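Local coordinates for protein tyrosyl-tRNA synthetase (Pyrococcus horikoshii, PDB 2CYC) that probably activates tyrosine with ATP and transfers it to the acceptor end of tRNA(Tyr), working as a homodimeric class I aminoacyl-tRNA synthetase, at residues A73-W78 with E123-G128. Residues are numbered along the deposited sequence; the frame is centred on the assembly and turned at random.
Sequences ADWHSW and EILEKG. With TYR (tyrosine), chain C.
Leu125 lies over one face of the Trp75 indole: its CB sits 3.8 Å from the centroid of the six-membered ring, 13° off the ring normal, a CH-pi contact. The two side chains slide past each other in opposite directions, which brings Leu125 CD1 back to Trp75 CB at 3.4 Å. In the plane of the indole, a water accepts from Trp75 NE1 (3.0 Å) and donates to Glu126 OE2 (3.1 Å), joining the segments through solvent while Glu126 CG rests near Trp75 CZ2. Trp78 CZ3 lies over the opposite face of the Trp75 indole, toward its rim, and Gln132 of the second subunit also packs on Trp75. Leu125 CD1 further touches His76 CE1 at 4.0 Å; the imidazole turns one face to the bound tyrosine, whose CE2 lies 3.4 Å from His76 CD2. A weak bond from His76 NE2 to Asp175, whose OD2 is also hydrogen-bonded to the bound tyrosine, and an edge-to-face contact with Tyr168 help fix that ring. Ser77 OG and Ser77 N grip Ala73 O from opposite faces of its plane. An alanine in place of Trp75 would probably leave Leu125 without its aromatic face and the water without its indole donor, opening a gap between the helices. Segments 73-78 and 123-128, which follow parallel neighbouring strands of the nucleotide-binding fold, thus meet through apolar packing and one bridging water, Asp74 OD2 hydrogen-bonded to Ser122 OG gives their helices a direct polar link, and Leu125 is a second-shell residue touching the substrate-facing His76.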
loop_
_atom_site.group_PDB
_atom_site.type_symbol
_atom_site.label_atom_id
_atom_site.label_comp_id
_atom_site.label_asym_id
_atom_site.label_seq_id
_atom_site.Cartn_x
_atom_site.Cartn_y
_atom_site.Cartn_z
ATOM N N ALA A 73 12.310 10.241 7.547
ATOM C CA ALA A 73 11.559 9.129 6.951
ATOM C C ALA A 73 12.100 7.738 7.260
ATOM O O ALA A 73 12.660 7.082 6.371
ATOM C CB ALA A 73 11.480 9.341 5.433
ATOM N N ASP A 74 11.897 7.270 8.499
ATOM C CA ASP A 74 12.423 5.968 8.900
ATOM C C ASP A 74 11.839 4.741 8.197
ATOM O O ASP A 74 12.598 3.981 7.589
ATOM C CB ASP A 74 12.399 5.799 10.445
ATOM C CG ASP A 74 11.022 6.031 11.078
ATOM O OD1 ASP A 74 10.065 6.457 10.391
ATOM O OD2 ASP A 74 10.914 5.787 12.302
ATOM N N TRP A 75 10.520 4.536 8.254
ATOM C CA TRP A 75 9.929 3.375 7.579
ATOM C C TRP A 75 10.220 3.445 6.086
ATOM O O TRP A 75 10.445 2.415 5.441
ATOM C CB TRP A 75 8.408 3.303 7.783
ATOM C CG TRP A 75 7.985 2.863 9.147
ATOM C CD1 TRP A 75 8.719 2.941 10.304
ATOM C CD2 TRP A 75 6.691 2.374 9.526
ATOM N NE1 TRP A 75 7.956 2.536 11.376
ATOM C CE2 TRP A 75 6.709 2.184 10.931
ATOM C CE3 TRP A 75 5.514 2.084 8.818
ATOM C CZ2 TRP A 75 5.592 1.716 11.643
ATOM C CZ3 TRP A 75 4.398 1.618 9.526
ATOM C CH2 TRP A 75 4.450 1.439 10.926
ATOM N N HIS A 76 10.217 4.658 5.539
ATOM C CA HIS A 76 10.486 4.845 4.114
ATOM C C HIS A 76 11.881 4.313 3.787
ATOM O O HIS A 76 12.068 3.627 2.788
ATOM C CB HIS A 76 10.421 6.331 3.718
ATOM C CG HIS A 76 9.146 7.014 4.106
ATOM N ND1 HIS A 76 8.817 7.290 5.417
ATOM C CD2 HIS A 76 8.144 7.525 3.349
ATOM C CE1 HIS A 76 7.670 7.948 5.450
ATOM N NE2 HIS A 76 7.240 8.103 4.208
ATOM N N SER A 77 12.855 4.646 4.628
ATOM C CA SER A 77 14.235 4.204 4.431
ATOM C C SER A 77 14.339 2.692 4.591
ATOM O O SER A 77 15.130 2.040 3.913
ATOM C CB SER A 77 15.165 4.897 5.436
ATOM O OG SER A 77 15.105 6.303 5.294
ATOM N N TRP A 78 13.546 2.151 5.509
ATOM C CA TRP A 78 13.505 0.714 5.762
ATOM C C TRP A 78 12.994 0.030 4.484
ATOM O O TRP A 78 13.565 -0.956 4.010
ATOM C CB TRP A 78 12.574 0.460 6.954
ATOM C CG TRP A 78 12.019 -0.936 7.093
ATOM C CD1 TRP A 78 12.698 -2.118 6.951
ATOM C CD2 TRP A 78 10.671 -1.284 7.440
ATOM N NE1 TRP A 78 11.851 -3.181 7.193
ATOM C CE2 TRP A 78 10.602 -2.698 7.493
ATOM C CE3 TRP A 78 9.509 -0.533 7.716
ATOM C CZ2 TRP A 78 9.414 -3.386 7.806
ATOM C CZ3 TRP A 78 8.328 -1.211 8.030
ATOM C CH2 TRP A 78 8.291 -2.632 8.071
ATOM N N GLU A 123 6.213 8.379 14.017
ATOM C CA GLU A 123 5.314 9.059 14.942
ATOM C C GLU A 123 3.924 9.123 14.306
ATOM O O GLU A 123 2.912 9.007 15.001
ATOM C CB GLU A 123 5.796 10.490 15.243
ATOM C CG GLU A 123 7.182 10.604 15.898
ATOM C CD GLU A 123 7.624 12.061 16.113
ATOM O OE1 GLU A 123 8.845 12.309 16.278
ATOM O OE2 GLU A 123 6.747 12.955 16.121
ATOM N N ILE A 124 3.860 9.320 12.987
ATOM C CA ILE A 124 2.552 9.356 12.340
ATOM C C ILE A 124 2.212 8.020 11.684
ATOM O O ILE A 124 1.043 7.654 11.615
ATOM C CB ILE A 124 2.431 10.494 11.271
ATOM C CG1 ILE A 124 3.348 10.221 10.076
ATOM C CG2 ILE A 124 2.770 11.846 11.904
ATOM C CD1 ILE A 124 3.185 11.242 8.930
ATOM N N LEU A 125 3.213 7.280 11.214
ATOM C CA LEU A 125 2.938 5.994 10.552
ATOM C C LEU A 125 2.352 4.945 11.505
ATOM O O LEU A 125 1.697 3.993 11.075
ATOM C CB LEU A 125 4.208 5.449 9.880
ATOM C CG LEU A 125 4.976 6.445 9.003
ATOM C CD1 LEU A 125 6.243 5.785 8.437
ATOM C CD2 LEU A 125 4.077 6.937 7.879
ATOM N N GLU A 126 2.582 5.129 12.800
ATOM C CA GLU A 126 2.053 4.220 13.813
ATOM C C GLU A 126 0.572 4.502 14.067
ATOM O O GLU A 126 -0.030 3.955 14.984
ATOM C CB GLU A 126 2.862 4.349 15.117
ATOM C CG GLU A 126 4.143 3.517 15.091
ATOM C CD GLU A 126 5.163 3.921 16.144
ATOM O OE1 GLU A 126 4.774 4.548 17.157
ATOM O OE2 GLU A 126 6.358 3.596 15.952
ATOM N N LYS A 127 -0.020 5.352 13.237
ATOM C CA LYS A 127 -1.433 5.678 13.383
ATOM C C LYS A 127 -2.249 5.142 12.210
ATOM O O LYS A 127 -1.968 5.456 11.057
ATOM C CB LYS A 127 -1.599 7.192 13.501
ATOM C CG LYS A 127 -0.996 7.747 14.773
ATOM C CD LYS A 127 -1.181 9.245 14.870
ATOM C CE LYS A 127 -1.046 9.703 16.311
ATOM N NZ LYS A 127 0.200 9.182 16.952
ATOM N N GLY A 128 -3.258 4.329 12.511
ATOM C CA GLY A 128 -4.092 3.764 11.467
ATOM C C GLY A 128 -4.849 4.775 10.617
ATOM O O GLY A 128 -5.115 4.512 9.444
HETATM N N TYR C . 11.770 10.478 -0.996
HETATM C CA TYR C . 12.647 11.405 -0.220
HETATM C C TYR C . 14.113 11.194 -0.596
HETATM O O TYR C . 14.403 10.217 -1.320
HETATM C CB TYR C . 12.456 11.175 1.288
HETATM C CG TYR C . 11.061 11.509 1.780
HETATM C CD1 TYR C . 10.549 12.802 1.665
HETATM C CD2 TYR C . 10.250 10.532 2.362
HETATM C CE1 TYR C . 9.254 13.113 2.116
HETATM C CE2 TYR C . 8.968 10.831 2.822
HETATM C CZ TYR C . 8.473 12.118 2.693
HETATM O OH TYR C . 7.194 12.403 3.140
HETATM O OXT TYR C . 14.953 12.003 -0.158
HETATM O O HOH W 1 8.479 2.123 14.268
#